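PDB 4ESQ: Serine/threonine protein kinase from Mycobacterium tuberculosis, which probably phosphorylates serine and threonine residues of target proteins using ATP, and of which this chain is the extracellular sensor domain. Local coordinates for residues 115-120 with 126-131; 144-147 with 153-156. All coordinates share one frame; numbering follows the deposited sequence.

In the fold
Contacts 1 and 2 are successive beta hairpins of one antiparallel sheet, their centres about 10 Å apart. Strands 125-131 and 141-147 lie side by side, so the second strand of contact 1 neighbours the first of contact 2; the backbone O of T130 and N of T146 probably form a hydrogen bond. Contact 1 lies farther out, about 17 Å from the chain centre to its own, against about 12 Å for contact 2. Its chemistry splits between an apolar face and a face of threonines and an arginine, several of its residues being exposed. Contact 2 sets a buried aspartate and half-cystine on one face and a partly exposed threonine-glutamate bond on the other.

Contact 1: residues 115-120 with 126-131; sequences GKTVTV and TYRWTF
V118 and W129 exchange two backbone hydrogen bonds at the middle of this antiparallel hairpin: V118 N reaches W129 O at 2.8 Å, and W129 N returns to V118 O. V120 and Y127 repeat the exchange, while F131 N donates almost straight to K116 O (171°). At the open end, G115 N to F131 O is only a weak bond, strongly bent. G115 has a positive phi, easily adopted without a side chain.

The tight side carries V118, V120, W129 and F131. Branching at CB suits valine to an extended strand, and each valine sets its CG2 methyl against one ring. V118 CG2, wedged between the backbone N and the carbonyl carbon of its own residue, comes 3.8 Å from F131 CE2, the two side chains meeting at a slant. V120 CG2 approaches W129 CD1 at 4.0 Å. Y127 shares this face but is exposed, its side chain no nearer than 4.7 Å to 115-120.

The reverse side is polar and looser. T117 OG1 and T130 OG1 share a hydrogen bond of 2.9 Å, both hydroxyls set beside their own backbone N. R128 bends at chi3 (62°), which swings its guanidinium back across the neighbouring strand. There NH2 lies 3.5 Å from T117 CG2, but NH1 is poorly angled for bonding to T119 OG1. A long, flexible arginine suits this solvent-facing position, where its charge need not be buried.

Within the sheet, strand 141-147 flanks 125-131, and just beyond its end the carboxylate of E148 accepts from R128 N; on the far side, S46 by strand 44-45 bonds to T119. Helix 51-54 covers the apolar face, where L54 touches V118, V120 and F131.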
loop_
_atom_site.group_PDB
_atom_site.type_symbol
_atom_site.label_atom_id
_atom_site.label_comp_id
_atom_site.label_asym_id
_atom_site.label_seq_id
_atom_site.Cartn_x
_atom_site.Cartn_y
_atom_site.Cartn_z
ATOM N N GLY A 115 -14.592 1.229 -9.874
ATOM C CA GLY A 115 -16.034 1.347 -9.995
ATOM C C GLY A 115 -16.799 0.047 -9.789
ATOM O O GLY A 115 -17.944 -0.076 -10.222
ATOM N N LYS A 116 -16.171 -0.909 -9.111
ATOM C CA LYS A 116 -16.795 -2.206 -8.842
ATOM C C LYS A 116 -16.801 -2.551 -7.356
ATOM O O LYS A 116 -15.957 -2.091 -6.592
ATOM C CB LYS A 116 -16.076 -3.319 -9.610
ATOM C CG LYS A 116 -16.086 -3.154 -11.116
ATOM C CD LYS A 116 -15.355 -4.310 -11.789
ATOM C CE LYS A 116 -15.270 -4.122 -13.292
ATOM N NZ LYS A 116 -14.617 -5.299 -13.926
ATOM N N THR A 117 -17.774 -3.360 -6.946
ATOM C CA THR A 117 -17.764 -3.932 -5.611
ATOM C C THR A 117 -17.251 -5.367 -5.700
ATOM O O THR A 117 -17.653 -6.115 -6.587
ATOM C CB THR A 117 -19.168 -3.911 -4.971
ATOM O OG1 THR A 117 -19.666 -2.568 -4.943
ATOM C CG2 THR A 117 -19.116 -4.451 -3.544
ATOM N N VAL A 118 -16.339 -5.736 -4.802
ATOM C CA VAL A 118 -15.834 -7.102 -4.717
ATOM C C VAL A 118 -16.165 -7.703 -3.350
ATOM O O VAL A 118 -16.360 -6.970 -2.370
ATOM C CB VAL A 118 -14.299 -7.176 -4.964
ATOM C CG1 VAL A 118 -13.976 -6.726 -6.382
ATOM C CG2 VAL A 118 -13.535 -6.334 -3.938
ATOM N N THR A 119 -16.263 -9.030 -3.302
ATOM C CA THR A 119 -16.454 -9.756 -2.055
ATOM C C THR A 119 -15.092 -10.287 -1.614
ATOM O O THR A 119 -14.346 -10.846 -2.419
ATOM C CB THR A 119 -17.429 -10.944 -2.242
ATOM O OG1 THR A 119 -18.674 -10.471 -2.771
ATOM C CG2 THR A 119 -17.696 -11.636 -0.926
ATOM N N VAL A 120 -14.759 -10.101 -0.344
ATOM C CA VAL A 120 -13.472 -10.556 0.166
ATOM C C VAL A 120 -13.685 -11.507 1.329
ATOM O O VAL A 120 -14.425 -11.201 2.260
ATOM C CB VAL A 120 -12.620 -9.375 0.660
ATOM C CG1 VAL A 120 -11.251 -9.868 1.113
ATOM C CG2 VAL A 120 -12.481 -8.338 -0.435
ATOM N N THR A 126 -16.582 -12.745 5.618
ATOM C CA THR A 126 -16.779 -12.180 4.288
ATOM C C THR A 126 -17.306 -10.749 4.329
ATOM O O THR A 126 -18.286 -10.460 5.015
ATOM C CB THR A 126 -17.754 -13.039 3.478
ATOM O OG1 THR A 126 -17.201 -14.349 3.303
ATOM C CG2 THR A 126 -18.002 -12.420 2.125
ATOM N N TYR A 127 -16.655 -9.855 3.594
ATOM C CA TYR A 127 -17.108 -8.477 3.523
ATOM C C TYR A 127 -16.995 -7.930 2.108
ATOM O O TYR A 127 -16.216 -8.424 1.307
ATOM C CB TYR A 127 -16.343 -7.601 4.517
ATOM C CG TYR A 127 -16.685 -7.910 5.957
ATOM C CD1 TYR A 127 -17.811 -7.356 6.555
ATOM C CD2 TYR A 127 -15.893 -8.766 6.716
ATOM C CE1 TYR A 127 -18.136 -7.637 7.871
ATOM C CE2 TYR A 127 -16.211 -9.055 8.035
ATOM C CZ TYR A 127 -17.334 -8.485 8.607
ATOM O OH TYR A 127 -17.661 -8.765 9.918
ATOM N N ARG A 128 -17.810 -6.930 1.800
ATOM C CA ARG A 128 -17.807 -6.365 0.464
ATOM C C ARG A 128 -17.108 -5.011 0.492
ATOM O O ARG A 128 -17.253 -4.254 1.447
ATOM C CB ARG A 128 -19.238 -6.266 -0.072
ATOM C CG ARG A 128 -19.879 -7.642 -0.271
ATOM C CD ARG A 128 -21.353 -7.548 -0.612
ATOM N NE ARG A 128 -21.581 -6.831 -1.860
ATOM C CZ ARG A 128 -21.597 -7.407 -3.055
ATOM N NH1 ARG A 128 -21.412 -8.716 -3.167
ATOM N NH2 ARG A 128 -21.811 -6.674 -4.137
ATOM N N TRP A 129 -16.329 -4.733 -0.548
ATOM C CA TRP A 129 -15.610 -3.467 -0.663
ATOM C C TRP A 129 -15.850 -2.868 -2.038
ATOM O O TRP A 129 -15.812 -3.584 -3.039
ATOM C CB TRP A 129 -14.112 -3.679 -0.473
ATOM C CG TRP A 129 -13.696 -3.992 0.922
ATOM C CD1 TRP A 129 -13.825 -5.194 1.570
ATOM C CD2 TRP A 129 -13.050 -3.104 1.846
ATOM N NE1 TRP A 129 -13.304 -5.100 2.845
ATOM C CE2 TRP A 129 -12.824 -3.829 3.035
ATOM C CE3 TRP A 129 -12.641 -1.763 1.781
ATOM C CZ2 TRP A 129 -12.211 -3.257 4.153
ATOM C CZ3 TRP A 129 -12.035 -1.197 2.898
ATOM C CH2 TRP A 129 -11.826 -1.945 4.064
ATOM N N THR A 130 -16.067 -1.553 -2.085
ATOM C CA THR A 130 -16.364 -0.865 -3.339
ATOM C C THR A 130 -15.211 0.061 -3.740
ATOM O O THR A 130 -14.812 0.906 -2.951
ATOM C CB THR A 130 -17.638 -0.009 -3.196
ATOM O OG1 THR A 130 -18.733 -0.830 -2.761
ATOM C CG2 THR A 130 -17.987 0.637 -4.514
ATOM N N PHE A 131 -14.691 -0.102 -4.959
ATOM C CA PHE A 131 -13.616 0.760 -5.461
ATOM C C PHE A 131 -14.175 2.009 -6.143
ATOM O O PHE A 131 -15.167 1.939 -6.875
ATOM C CB PHE A 131 -12.755 0.016 -6.475
ATOM C CG PHE A 131 -11.976 -1.111 -5.890
ATOM C CD1 PHE A 131 -10.799 -0.862 -5.199
ATOM C CD2 PHE A 131 -12.402 -2.416 -6.042
ATOM C CE1 PHE A 131 -10.059 -1.910 -4.653
ATOM C CE2 PHE A 131 -11.663 -3.470 -5.506
ATOM C CZ PHE A 131 -10.498 -3.208 -4.810
#

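Contact 2: residues 144-147 with 153-156; sequences IDTQ and WECQ
This is an antiparallel hairpin pairing within the central sheet, between strands 141-147 and 154-162. D145 and C155 form its hydrogen-bonded pair, D145 N to C155 O and C155 N to D145 O each spanning 2.8 Å. A longer bond, Q147 N to W153 O (3.1 Å), continues the pairing; near the turn a water bonds Q147 O and, weakly, W153 N, and W153 stacks edge-to-face with Y174.

On one face, T146 and E154 lie side by side. T146 OG1 donates to the anti lone pair of E154 OE2 over a short 2.5 Å; threonine suits the strand through its branched CB and offers a donor near the extended glutamate. I144 CG1 packs against Q156 CG at 3.8 Å, while the Q156 amide reaches N178.

The other face is buried at D145 and C155. D145 CG sits between backbone N and carbonyl carbon (chi1 41°), bringing OD1 within 3.0 Å of C155 CB and, without bonding, 2.9 Å of C155 O, a strain that might favour a protonated acid. The C155-C172 disulfide ties the hairpin's second strand to 165-173.

Q147 comes within about 3 Å (nearest atoms) of a bound buffer molecule, consistent with a hairpin bordering the sensor domain's binding cleft.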
loop_
_atom_site.group_PDB
_atom_site.type_symbol
_atom_site.label_atom_id
_atom_site.label_comp_id
_atom_site.label_asym_id
_atom_site.label_seq_id
_atom_site.Cartn_x
_atom_site.Cartn_y
_atom_site.Cartn_z
ATOM N N ILE A 144 -9.472 4.642 -3.887
ATOM C CA ILE A 144 -10.136 4.538 -2.595
ATOM C C ILE A 144 -11.140 3.391 -2.612
ATOM O O ILE A 144 -11.917 3.252 -3.551
ATOM C CB ILE A 144 -10.829 5.865 -2.229
ATOM C CG1 ILE A 144 -9.776 6.940 -1.958
ATOM C CG2 ILE A 144 -11.711 5.696 -1.008
ATOM C CD1 ILE A 144 -10.363 8.321 -1.842
ATOM N N ASP A 145 -11.095 2.545 -1.590
ATOM C CA ASP A 145 -12.087 1.485 -1.469
ATOM C C ASP A 145 -12.871 1.661 -0.180
ATOM O O ASP A 145 -12.338 2.107 0.828
ATOM C CB ASP A 145 -11.450 0.102 -1.545
ATOM C CG ASP A 145 -10.159 0.023 -0.795
ATOM O OD1 ASP A 145 -10.107 0.552 0.334
ATOM O OD2 ASP A 145 -9.188 -0.548 -1.340
ATOM N N THR A 146 -14.143 1.313 -0.226
ATOM C CA THR A 146 -15.051 1.622 0.867
ATOM C C THR A 146 -15.689 0.339 1.358
ATOM O O THR A 146 -16.256 -0.411 0.562
ATOM C CB THR A 146 -16.149 2.580 0.382
ATOM O OG1 THR A 146 -15.544 3.769 -0.148
ATOM C CG2 THR A 146 -17.104 2.935 1.516
ATOM N N GLN A 147 -15.586 0.073 2.657
ATOM C CA GLN A 147 -16.156 -1.150 3.210
ATOM C C GLN A 147 -17.660 -0.985 3.405
ATOM O O GLN A 147 -18.116 0.032 3.916
ATOM C CB GLN A 147 -15.491 -1.540 4.538
ATOM C CG GLN A 147 -16.154 -2.763 5.188
ATOM C CD GLN A 147 -15.387 -3.337 6.374
ATOM O OE1 GLN A 147 -14.664 -2.631 7.068
ATOM N NE2 GLN A 147 -15.546 -4.636 6.602
ATOM N N TRP A 153 -16.032 3.322 7.042
ATOM C CA TRP A 153 -14.609 2.953 7.010
ATOM C C TRP A 153 -14.143 2.826 5.569
ATOM O O TRP A 153 -14.808 2.186 4.751
ATOM C CB TRP A 153 -14.385 1.624 7.753
ATOM C CG TRP A 153 -12.937 1.222 7.921
ATOM C CD1 TRP A 153 -12.256 0.286 7.198
ATOM C CD2 TRP A 153 -11.996 1.756 8.865
ATOM N NE1 TRP A 153 -10.958 0.191 7.640
ATOM C CE2 TRP A 153 -10.771 1.090 8.658
ATOM C CE3 TRP A 153 -12.073 2.733 9.865
ATOM C CZ2 TRP A 153 -9.632 1.366 9.418
ATOM C CZ3 TRP A 153 -10.946 3.001 10.621
ATOM C CH2 TRP A 153 -9.740 2.324 10.391
ATOM N N GLU A 154 -12.997 3.429 5.255
ATOM C CA GLU A 154 -12.474 3.395 3.893
ATOM C C GLU A 154 -10.969 3.246 3.906
ATOM O O GLU A 154 -10.340 3.471 4.928
ATOM C CB GLU A 154 -12.837 4.683 3.147
ATOM C CG GLU A 154 -14.319 4.856 2.889
ATOM C CD GLU A 154 -14.621 6.121 2.107
ATOM O OE1 GLU A 154 -14.349 7.223 2.636
ATOM O OE2 GLU A 154 -15.128 6.012 0.969
ATOM N N CYS A 155 -10.398 2.850 2.772
ATOM C CA CYS A 155 -8.942 2.807 2.632
ATOM C C CYS A 155 -8.558 3.474 1.333
ATOM O O CYS A 155 -9.265 3.352 0.338
ATOM C CB CYS A 155 -8.425 1.372 2.619
ATOM S SG CYS A 155 -8.675 0.450 4.142
ATOM N N GLN A 156 -7.442 4.194 1.335
ATOM C CA GLN A 156 -6.848 4.598 0.068
ATOM C C GLN A 156 -5.589 3.789 -0.179
ATOM O O GLN A 156 -4.718 3.686 0.697
ATOM C CB GLN A 156 -6.510 6.087 0.026
ATOM C CG GLN A 156 -6.035 6.533 -1.367
ATOM C CD GLN A 156 -5.430 7.923 -1.381
ATOM O OE1 GLN A 156 -4.706 8.298 -0.462
ATOM N NE2 GLN A 156 -5.719 8.694 -2.435
HETATM O O HOH W 1 -17.977 0.535 6.735
#